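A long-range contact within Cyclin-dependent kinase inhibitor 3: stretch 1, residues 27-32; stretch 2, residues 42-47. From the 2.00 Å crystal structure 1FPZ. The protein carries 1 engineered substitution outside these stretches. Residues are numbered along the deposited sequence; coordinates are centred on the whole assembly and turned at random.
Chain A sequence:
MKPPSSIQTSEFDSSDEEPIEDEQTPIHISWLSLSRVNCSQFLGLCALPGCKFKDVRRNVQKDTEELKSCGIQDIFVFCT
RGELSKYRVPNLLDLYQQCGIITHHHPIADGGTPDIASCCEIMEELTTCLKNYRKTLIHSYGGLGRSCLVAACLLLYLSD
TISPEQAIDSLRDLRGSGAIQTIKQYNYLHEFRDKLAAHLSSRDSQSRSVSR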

# COMPACT_ATOMS: atom_id res chain seq x y z
N ILE A 27 -7.28 3.43 14.44
CA ILE A 27 -7.10 2.82 13.13
C ILE A 27 -5.69 2.32 13.29
O ILE A 27 -4.79 3.10 13.63
N HIS A 28 -5.48 1.04 13.06
CA HIS A 28 -4.13 0.54 13.24
C HIS A 28 -3.28 0.43 11.99
O HIS A 28 -3.70 -0.11 10.98
N ILE A 29 -2.05 0.92 12.12
CA ILE A 29 -1.05 0.91 11.07
C ILE A 29 -0.03 -0.17 11.42
O ILE A 29 0.50 -0.20 12.54
N SER A 30 0.23 -1.08 10.48
CA SER A 30 1.22 -2.14 10.66
C SER A 30 2.50 -1.64 10.00
O SER A 30 2.56 -1.52 8.77
N TRP A 31 3.51 -1.34 10.80
CA TRP A 31 4.75 -0.81 10.27
C TRP A 31 5.80 -1.83 9.81
O TRP A 31 6.35 -2.58 10.63
N LEU A 32 6.10 -1.83 8.51
CA LEU A 32 7.07 -2.75 7.92
C LEU A 32 8.51 -2.22 7.96
O LEU A 32 8.80 -1.15 7.43
N PHE A 42 10.61 2.71 7.81
CA PHE A 42 9.52 1.76 7.99
C PHE A 42 8.39 2.19 7.06
O PHE A 42 8.19 3.39 6.84
N LEU A 43 7.64 1.23 6.54
CA LEU A 43 6.53 1.55 5.66
C LEU A 43 5.24 1.11 6.33
O LEU A 43 5.13 -0.03 6.78
N GLY A 44 4.26 2.01 6.40
CA GLY A 44 2.99 1.64 7.02
C GLY A 44 1.92 1.09 6.09
O GLY A 44 1.80 1.54 4.96
N LEU A 45 1.16 0.10 6.56
CA LEU A 45 0.06 -0.51 5.79
C LEU A 45 -1.18 -0.57 6.67
O LEU A 45 -1.09 -0.66 7.90
N CYS A 46 -2.36 -0.54 6.03
CA CYS A 46 -3.61 -0.58 6.79
C CYS A 46 -4.82 -0.89 5.92
O CYS A 46 -4.70 -1.07 4.71
N ALA A 47 -5.98 -0.97 6.57
CA ALA A 47 -7.25 -1.21 5.89
C ALA A 47 -7.87 0.15 5.56
O ALA A 47 -7.37 1.20 5.98

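What holds the two stretches in register? Backbone hydrogen bonds do, pairing the strands antiparallel. Ser30 N donates to Leu45 O at 2.9 Å and Leu45 N returns to Ser30 O at 3.1 Å; two residues on, Leu32 N reaches Leu43 O at 2.7 Å and Leu43 N reaches Leu32 O at 2.8 Å. No side chain takes part in these bonds. Phe42 CA also lies 3.0 Å from Leu32 O, a CA-H...O contact at the end of the ladder.

Which side chains share the face with Ser30? Leu32, Leu43 and Leu45 do, since alternate residues of a strand point the same way. Leu32 and Leu43, both with chi1 t and chi2 p, sit abreast, their CB atoms 4.4 Å apart. Leu45 (chi1 m, chi2 p) stands across from Ser30, whose chi1 is m.

How is the opposite face filled? Trp31 points there, and its partner Gly44 has no side chain, which leaves room for the indole to pack close to the backbone there. With chi1 m and chi2 at 106°, the ring brings CE3 to 3.3 Å from Gly44 N. Ile29, with chi1 m and chi2 t, places CG2 3.7 Å from Gly44 CA. A CB on Gly44 would come within 2.8 Å of both Ile29 CG2 and Trp31 CZ3, so the close packing depends on the glycine.

What closes the two ends of the contact? At one, Phe42 points toward stretch 1, with chi1 m at -85°; its CD2 lies 3.9 Å from Trp31 CB in an apolar contact, while Trp31 O approaches the ring edge, 3.7 Å from Phe42 CD2. At the other, Cys46 points sideways with chi1 p, and its CB comes 3.6 Å from His28 O, a contact with backbone rather than with the imidazole.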

# COMPACT_ATOMS: atom_id res chain seq x y z
CB ILE A 27 -7.09 3.84 11.98
CG1 ILE A 27 -6.80 5.23 12.54
CG2 ILE A 27 -8.37 3.74 11.19
CD1 ILE A 27 -6.54 6.28 11.48
CB HIS A 28 -4.14 -0.80 13.93
CG HIS A 28 -2.80 -1.16 14.47
ND1 HIS A 28 -2.28 -2.43 14.39
CD2 HIS A 28 -1.86 -0.40 15.08
CE1 HIS A 28 -1.07 -2.43 14.92
NE2 HIS A 28 -0.79 -1.21 15.34
CB ILE A 29 -0.32 2.26 11.02
CG1 ILE A 29 -1.33 3.40 10.94
CG2 ILE A 29 0.66 2.29 9.86
CD1 ILE A 29 -0.71 4.78 10.93
CB SER A 30 0.75 -3.40 9.98
OG SER A 30 -0.49 -3.81 10.53
CB TRP A 31 5.34 0.17 11.30
CG TRP A 31 4.49 1.41 11.57
CD1 TRP A 31 3.73 1.67 12.67
CD2 TRP A 31 4.40 2.58 10.73
NE1 TRP A 31 3.17 2.93 12.59
CE2 TRP A 31 3.56 3.50 11.41
CE3 TRP A 31 4.93 2.93 9.49
CZ2 TRP A 31 3.25 4.76 10.87
CZ3 TRP A 31 4.63 4.17 8.95
CH2 TRP A 31 3.79 5.08 9.65
CB LEU A 32 6.70 -3.04 6.47
CG LEU A 32 7.69 -3.91 5.64
CD1 LEU A 32 7.70 -5.35 6.19
CD2 LEU A 32 7.22 -3.97 4.19
CB PHE A 42 8.98 1.80 9.44
CG PHE A 42 9.74 0.94 10.40
CD1 PHE A 42 10.99 1.31 10.84
CD2 PHE A 42 9.22 -0.28 10.80
CE1 PHE A 42 11.74 0.47 11.69
CE2 PHE A 42 9.94 -1.12 11.63
CZ PHE A 42 11.20 -0.74 12.07
CB LEU A 43 6.70 0.80 4.34
CG LEU A 43 5.55 0.98 3.34
CD1 LEU A 43 5.35 2.45 2.98
CD2 LEU A 43 5.91 0.19 2.11
CB LEU A 45 0.40 -1.92 5.31
CG LEU A 45 1.13 -2.16 3.99
CD1 LEU A 45 2.64 -2.08 4.19
CD2 LEU A 45 0.78 -3.53 3.45
CB CYS A 46 -3.85 0.76 7.49
SG CYS A 46 -4.30 2.13 6.39
CB ALA A 47 -8.18 -1.99 6.79